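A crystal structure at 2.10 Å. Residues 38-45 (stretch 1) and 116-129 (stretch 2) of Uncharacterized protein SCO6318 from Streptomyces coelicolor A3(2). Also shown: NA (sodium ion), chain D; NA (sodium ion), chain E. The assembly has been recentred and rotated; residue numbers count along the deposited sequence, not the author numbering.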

ATOM      1  N   ASP A  38     -26.161  -3.143   9.323  1.00 56.11           N
ATOM      2  CA  ASP A  38     -25.974  -3.149  10.772  1.00 56.42           C
ATOM      3  C   ASP A  38     -24.775  -2.280  11.250  1.00 56.28           C
ATOM      4  O   ASP A  38     -24.757  -1.880  12.415  1.00 56.50           O
ATOM      5  CB  ASP A  38     -25.804  -4.610  11.238  1.00 56.64           C
ATOM      6  CG  ASP A  38     -26.743  -4.996  12.382  1.00 57.76           C
ATOM      7  OD1 ASP A  38     -26.963  -4.176  13.300  1.00 61.22           O
ATOM      8  OD2 ASP A  38     -27.263  -6.141  12.382  1.00 58.01           O
ATOM      9  N   ARG A  39     -23.809  -1.972  10.364  1.00 55.42           N
ATOM     10  CA  ARG A  39     -22.532  -1.362  10.774  1.00 55.26           C
ATOM     11  C   ARG A  39     -22.000  -0.151   9.923  1.00 54.28           C
ATOM     12  O   ARG A  39     -22.189  -0.110   8.683  1.00 55.03           O
ATOM     13  CB  ARG A  39     -21.423  -2.443  10.767  1.00 55.92           C
ATOM     14  CG  ARG A  39     -21.550  -3.645  11.742  1.00 56.87           C
ATOM     15  CD  ARG A  39     -20.366  -4.637  11.502  1.00 59.41           C
ATOM     16  NE  ARG A  39     -19.041  -3.998  11.683  1.00 59.07           N
ATOM     17  CZ  ARG A  39     -17.853  -4.531  11.376  1.00 58.34           C
ATOM     18  NH1 ARG A  39     -17.744  -5.742  10.825  1.00 58.48           N
ATOM     19  NH2 ARG A  39     -16.754  -3.832  11.622  1.00 57.22           N
ATOM     20  N   PRO A  40     -21.272   0.801  10.582  1.00 52.42           N
ATOM     21  CA  PRO A  40     -20.479   1.854   9.896  1.00 50.58           C
ATOM     22  C   PRO A  40     -19.585   1.320   8.749  1.00 48.45           C
ATOM     23  O   PRO A  40     -19.187   0.157   8.795  1.00 47.88           O
ATOM     24  CB  PRO A  40     -19.602   2.425  11.023  1.00 50.53           C
ATOM     25  CG  PRO A  40     -20.459   2.239  12.266  1.00 51.47           C
ATOM     26  CD  PRO A  40     -21.187   0.926  12.060  1.00 51.96           C
ATOM     27  N   PRO A  41     -19.302   2.161   7.729  1.00 46.47           N
ATOM     28  CA  PRO A  41     -18.556   1.753   6.524  1.00 46.12           C
ATOM     29  C   PRO A  41     -17.198   1.118   6.800  1.00 45.28           C
ATOM     30  O   PRO A  41     -16.547   1.398   7.822  1.00 44.42           O
ATOM     31  CB  PRO A  41     -18.361   3.070   5.755  1.00 45.49           C
ATOM     32  CG  PRO A  41     -18.565   4.147   6.795  1.00 46.39           C
ATOM     33  CD  PRO A  41     -19.647   3.589   7.663  1.00 46.48           C
ATOM     34  N   HIS A  42     -16.785   0.267   5.868  1.00 45.22           N
ATOM     35  CA  HIS A  42     -15.445  -0.258   5.844  1.00 44.03           C
ATOM     36  C   HIS A  42     -14.593   0.625   4.890  1.00 44.30           C
ATOM     37  O   HIS A  42     -14.775   0.598   3.676  1.00 43.45           O
ATOM     38  CB  HIS A  42     -15.461  -1.738   5.400  1.00 44.03           C
ATOM     39  CG  HIS A  42     -16.002  -2.680   6.431  1.00 44.41           C
ATOM     40  ND1 HIS A  42     -16.683  -3.834   6.102  1.00 46.51           N
ATOM     41  CD2 HIS A  42     -15.983  -2.632   7.781  1.00 43.63           C
ATOM     42  CE1 HIS A  42     -17.036  -4.467   7.204  1.00 43.78           C
ATOM     43  NE2 HIS A  42     -16.641  -3.749   8.237  1.00 47.03           N
ATOM     44  N   HIS A  43     -13.696   1.422   5.465  1.00 43.05           N
ATOM     45  CA  HIS A  43     -12.874   2.352   4.718  1.00 42.60           C
ATOM     46  C   HIS A  43     -11.428   1.855   4.768  1.00 42.11           C
ATOM     47  O   HIS A  43     -10.782   1.869   5.830  1.00 42.17           O
ATOM     48  CB  HIS A  43     -12.978   3.779   5.261  1.00 42.32           C
ATOM     49  CG  HIS A  43     -12.195   4.784   4.466  1.00 42.81           C
ATOM     50  ND1 HIS A  43     -12.272   6.139   4.696  1.00 42.91           N
ATOM     51  CD2 HIS A  43     -11.277   4.625   3.480  1.00 42.57           C
ATOM     52  CE1 HIS A  43     -11.468   6.776   3.862  1.00 42.83           C
ATOM     53  NE2 HIS A  43     -10.840   5.874   3.123  1.00 43.24           N
ATOM     54  N   LEU A  44     -10.974   1.359   3.617  1.00 41.74           N
ATOM     55  CA  LEU A  44      -9.593   0.888   3.403  1.00 41.35           C
ATOM     56  C   LEU A  44      -8.944   1.780   2.384  1.00 41.74           C
ATOM     57  O   LEU A  44      -9.607   2.275   1.468  1.00 41.20           O
ATOM     58  CB  LEU A  44      -9.505  -0.549   2.881  1.00 40.96           C
ATOM     59  CG  LEU A  44      -9.645  -1.688   3.912  1.00 41.44           C
ATOM     60  CD1 LEU A  44     -11.068  -1.734   4.580  1.00 37.67           C
ATOM     61  CD2 LEU A  44      -9.297  -3.016   3.279  1.00 36.19           C
ATOM     62  N   ASP A  45      -7.650   2.017   2.596  1.00 41.93           N
ATOM     63  CA  ASP A  45      -6.829   2.840   1.700  1.00 42.61           C
ATOM     64  C   ASP A  45      -5.576   2.121   1.323  1.00 42.43           C
ATOM     65  O   ASP A  45      -4.840   1.597   2.197  1.00 42.47           O
ATOM     66  CB  ASP A  45      -6.379   4.137   2.381  1.00 41.72           C
ATOM     67  CG  ASP A  45      -7.517   5.158   2.520  1.00 44.91           C
ATOM     68  OD1 ASP A  45      -8.457   5.169   1.692  1.00 45.59           O
ATOM     69  OD2 ASP A  45      -7.464   5.975   3.476  1.00 46.03           O
ATOM     70  N   ASP A 116     -11.744   4.734  12.998  1.00 50.45           N
ATOM     71  CA  ASP A 116     -12.578   5.732  13.675  1.00 52.55           C
ATOM     72  C   ASP A 116     -13.949   5.235  14.117  1.00 53.20           C
ATOM     73  O   ASP A 116     -14.637   5.898  14.899  1.00 53.59           O
ATOM     74  CB  ASP A 116     -12.668   7.030  12.860  1.00 53.69           C
ATOM     75  CG  ASP A 116     -13.014   6.799  11.396  1.00 55.87           C
ATOM     76  OD1 ASP A 116     -12.698   5.736  10.811  1.00 56.78           O
ATOM     77  OD2 ASP A 116     -13.621   7.717  10.820  1.00 61.27           O
ATOM     78  N   ASN A 117     -14.335   4.055  13.645  1.00 53.53           N
ATOM     79  CA  ASN A 117     -15.542   3.404  14.120  1.00 53.90           C
ATOM     80  C   ASN A 117     -15.229   2.213  15.028  1.00 53.38           C
ATOM     81  O   ASN A 117     -16.028   1.299  15.144  1.00 53.98           O
ATOM     82  CB  ASN A 117     -16.410   2.994  12.930  1.00 54.42           C
ATOM     83  CG  ASN A 117     -16.801   4.183  12.055  1.00 55.29           C
ATOM     84  OD1 ASN A 117     -17.347   5.177  12.547  1.00 56.72           O
ATOM     85  ND2 ASN A 117     -16.533   4.076  10.750  1.00 54.93           N
ATOM     86  N   GLY A 118     -14.061   2.240  15.668  1.00 52.66           N
ATOM     87  CA  GLY A 118     -13.617   1.151  16.541  1.00 51.47           C
ATOM     88  C   GLY A 118     -12.499   0.298  15.949  1.00 50.15           C
ATOM     89  O   GLY A 118     -12.260   0.327  14.726  1.00 50.11           O
ATOM     90  N   HIS A 119     -11.831  -0.467  16.822  1.00 48.85           N
ATOM     91  CA  HIS A 119     -10.720  -1.357  16.444  1.00 48.29           C
ATOM     92  C   HIS A 119     -11.105  -2.371  15.357  1.00 47.94           C
ATOM     93  O   HIS A 119     -11.910  -3.270  15.601  1.00 47.40           O
ATOM     94  CB  HIS A 119     -10.130  -2.066  17.683  1.00 48.43           C
ATOM     95  CG  HIS A 119      -9.067  -3.085  17.368  1.00 47.73           C
ATOM     96  ND1 HIS A 119      -7.807  -2.744  16.914  1.00 48.30           N
ATOM     97  CD2 HIS A 119      -9.081  -4.436  17.451  1.00 47.12           C
ATOM     98  CE1 HIS A 119      -7.094  -3.840  16.729  1.00 46.39           C
ATOM     99  NE2 HIS A 119      -7.846  -4.881  17.048  1.00 48.79           N
ATOM    100  N   LYS A 120     -10.518  -2.226  14.165  1.00 46.98           N
ATOM    101  CA  LYS A 120     -10.931  -3.056  13.029  1.00 46.56           C
ATOM    102  C   LYS A 120      -9.735  -3.644  12.258  1.00 46.35           C
ATOM    103  O   LYS A 120      -8.826  -2.928  11.845  1.00 45.34           O
ATOM    104  CB  LYS A 120     -11.859  -2.247  12.121  1.00 46.42           C
ATOM    105  CG  LYS A 120     -12.547  -3.014  11.009  1.00 47.11           C
ATOM    106  CD  LYS A 120     -13.208  -2.058  10.007  1.00 45.91           C
ATOM    107  CE  LYS A 120     -14.545  -1.516  10.558  1.00 44.45           C
ATOM    108  NZ  LYS A 120     -15.201  -0.548   9.597  1.00 42.76           N
ATOM    109  N   THR A 121      -9.741  -4.964  12.087  1.00 46.21           N
ATOM    110  CA  THR A 121      -8.619  -5.668  11.463  1.00 45.68           C
ATOM    111  C   THR A 121      -9.051  -6.275  10.113  1.00 44.99           C
ATOM    112  O   THR A 121     -10.226  -6.215   9.750  1.00 44.48           O
ATOM    113  CB  THR A 121      -8.099  -6.776  12.380  1.00 45.40           C
ATOM    114  OG1 THR A 121      -9.079  -7.816  12.449  1.00 46.64           O
ATOM    115  CG2 THR A 121      -7.821  -6.253  13.816  1.00 47.54           C
ATOM    116  N   PHE A 122      -8.096  -6.860   9.388  1.00 44.28           N
ATOM    117  CA  PHE A 122      -8.347  -7.507   8.099  1.00 44.09           C
ATOM    118  C   PHE A 122      -9.289  -8.697   8.221  1.00 44.90           C
ATOM    119  O   PHE A 122     -10.015  -9.023   7.257  1.00 44.54           O
ATOM    120  CB  PHE A 122      -7.028  -7.910   7.415  1.00 42.83           C
ATOM    121  CG  PHE A 122      -6.269  -6.742   6.853  1.00 42.72           C
ATOM    122  CD1 PHE A 122      -6.605  -6.212   5.611  1.00 39.25           C
ATOM    123  CD2 PHE A 122      -5.219  -6.156   7.571  1.00 39.90           C
ATOM    124  CE1 PHE A 122      -5.910  -5.099   5.097  1.00 41.31           C
ATOM    125  CE2 PHE A 122      -4.523  -5.067   7.090  1.00 41.70           C
ATOM    126  CZ  PHE A 122      -4.855  -4.527   5.817  1.00 41.71           C
ATOM    127  N   ASP A 123      -9.273  -9.327   9.397  1.00 45.88           N
ATOM    128  CA  ASP A 123     -10.166 -10.457   9.730  1.00 46.74           C
ATOM    129  C   ASP A 123     -11.623 -10.041   9.883  1.00 46.74           C
ATOM    130  O   ASP A 123     -12.508 -10.850   9.642  1.00 46.90           O
ATOM    131  CB  ASP A 123      -9.714 -11.181  11.001  1.00 46.96           C
ATOM    132  CG  ASP A 123     -10.249 -12.598  11.074  1.00 50.07           C
ATOM    133  OD1 ASP A 123     -10.051 -13.346  10.081  1.00 54.17           O
ATOM    134  OD2 ASP A 123     -10.887 -12.960  12.092  1.00 50.74           O
ATOM    135  N   ASP A 124     -11.851  -8.787  10.292  1.00 47.12           N
ATOM    136  CA  ASP A 124     -13.191  -8.177  10.389  1.00 47.13           C
ATOM    137  C   ASP A 124     -13.837  -7.785   9.042  1.00 46.97           C
ATOM    138  O   ASP A 124     -15.005  -7.388   9.020  1.00 46.94           O
ATOM    139  CB  ASP A 124     -13.140  -6.926  11.273  1.00 46.50           C
ATOM    140  CG  ASP A 124     -12.589  -7.210  12.658  1.00 48.20           C
ATOM    141  OD1 ASP A 124     -12.996  -8.216  13.286  1.00 47.93           O
ATOM    142  OD2 ASP A 124     -11.754  -6.417  13.137  1.00 48.66           O
ATOM    143  N   VAL A 125     -13.089  -7.874   7.942  1.00 46.43           N
ATOM    144  CA  VAL A 125     -13.559  -7.351   6.646  1.00 46.66           C
ATOM    145  C   VAL A 125     -13.484  -8.463   5.587  1.00 47.26           C
ATOM    146  O   VAL A 125     -12.394  -9.016   5.337  1.00 47.12           O
ATOM    147  CB  VAL A 125     -12.729  -6.097   6.150  1.00 47.83           C
ATOM    148  CG1 VAL A 125     -13.377  -5.467   4.889  1.00 46.24           C
ATOM    149  CG2 VAL A 125     -12.567  -5.039   7.255  1.00 46.91           C
ATOM    150  N   SER A 126     -14.625  -8.799   4.971  1.00 47.30           N
ATOM    151  CA  SER A 126     -14.676  -9.958   4.065  1.00 46.87           C
ATOM    152  C   SER A 126     -14.157  -9.692   2.649  1.00 46.76           C
ATOM    153  O   SER A 126     -14.288  -8.585   2.094  1.00 46.70           O
ATOM    154  CB  SER A 126     -16.038 -10.709   4.101  1.00 47.56           C
ATOM    155  OG  SER A 126     -17.157  -9.851   4.100  1.00 47.16           O
ATOM    156  N   ASN A 127     -13.484 -10.706   2.113  1.00 45.79           N
ATOM    157  CA  ASN A 127     -12.961 -10.673   0.770  1.00 45.58           C
ATOM    158  C   ASN A 127     -12.035  -9.504   0.520  1.00 45.60           C
ATOM    159  O   ASN A 127     -12.109  -8.842  -0.516  1.00 44.62           O
ATOM    160  CB  ASN A 127     -14.118 -10.716  -0.233  1.00 45.72           C
ATOM    161  CG  ASN A 127     -14.810 -12.068  -0.245  1.00 46.33           C
ATOM    162  OD1 ASN A 127     -15.984 -12.196   0.148  1.00 43.75           O
ATOM    163  ND2 ASN A 127     -14.079 -13.094  -0.684  1.00 46.19           N
ATOM    164  N   THR A 128     -11.174  -9.241   1.510  1.00 45.55           N
ATOM    165  CA  THR A 128     -10.108  -8.290   1.363  1.00 44.95           C
ATOM    166  C   THR A 128      -9.064  -8.945   0.492  1.00 45.79           C
ATOM    167  O   THR A 128      -8.650 -10.076   0.774  1.00 46.06           O
ATOM    168  CB  THR A 128      -9.452  -7.937   2.704  1.00 45.09           C
ATOM    169  OG1 THR A 128      -8.955  -9.136   3.310  1.00 42.28           O
ATOM    170  CG2 THR A 128     -10.454  -7.219   3.635  1.00 43.32           C
ATOM    171  N   GLY A 129      -8.650  -8.242  -0.569  1.00 45.89           N
ATOM    172  CA  GLY A 129      -7.640  -8.770  -1.497  1.00 45.89           C
ATOM    173  C   GLY A 129      -6.823  -7.687  -2.173  1.00 46.71           C
ATOM    174  O   GLY A 129      -7.316  -6.588  -2.451  1.00 48.14           O
TER
HETATM  175 NA    NA D 194      -9.987   4.175   0.102  1.00 30.59          NA
HETATM  176 NA    NA E 195     -10.281 -10.100   5.424  1.00 52.95          NA
HETATM  177  O   HOH W   1     -10.695   6.229  -0.149  1.00 28.16           O
HETATM  178  O   HOH W   2      -8.387 -11.158   5.740  1.00 43.38           O

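No hydrogen bond joins the two stretches, although they bury 439 Å² between them and each helps to hold a sodium ion of its own. The contact therefore rests on packing, while the hydrogen bonds found here stay within one stretch or run elsewhere, and neither sodium takes ligands from both stretches.

Lys120 has the largest covered area of any residue here. Its side chain is extended except at chi3 (m, -78°), and its ammonium ends beside Pro41, with NZ 3.0 Å from Pro41 O. The distance would suit a hydrogen bond, but the angle is poor, so the approach is at most electrostatic. Arg39 reaches the same lysine from a backbone position whose CA-to-CB bond points sideways: NH2 lies 3.4 Å from Lys120 CE and 4.2 Å from Lys120 NZ. Two like charges are thus brought close together, with no acidic side chain of either stretch between them. The guanidinium also has Asp124 O at its edge, with Arg39 NH1 3.7 Å from Asp124 O, too far for a strong polar contact. Nearby, Pro40 points toward the other stretch and packs against the amide of Asn117, CB to CG 3.5 Å.

Deeper in the contact, His42 turns the end of its side chain toward stretch 2. Val125 CG2 sits over one ring face, 4.2 Å from the centroid and only 8° off the ring normal, a well-centred CH-pi contact. The ring's ND1 is hydrogen-bonded elsewhere in the structure. Val125 CG1 lies 3.9 Å from His42 ND1 and 4.4 Å from Leu44 CD1, so the valine packs against both imidazole and leucine. Leu44 CD2 in turn approaches Phe122 CE1 and Thr128 CG2, each at 4.4 Å, a loose but continuous apolar cluster.

Within stretch 2, the turn from Thr121 to Val125 carries its own hydrogen bonds. Asp124 OD2 accepts a nearly straight hydrogen bond from Thr121 N (2.7 Å, 171°), and weak backbone bonds run from Asp124 N to Thr121 O (3.1 Å) and from Val125 N to Phe122 O (3.4 Å). The chain E sodium gathers Phe122 O (2.1 Å), Val125 O (2.4 Å) and Thr128 OG1 (2.7 Å) together with a water, tying together three residues whose side chains meet Leu44. In stretch 1, the chain D sodium binds Leu44 O and Asp45 OD1, both at 2.4 Å, as well as a water and ligands elsewhere in the structure. Asp45 OD1 also accepts a hydrogen bond from His43 NE2 (2.9 Å). Leu44 thus offers its carbonyl to one metal site and its side chain to residues that supply ligands to the other.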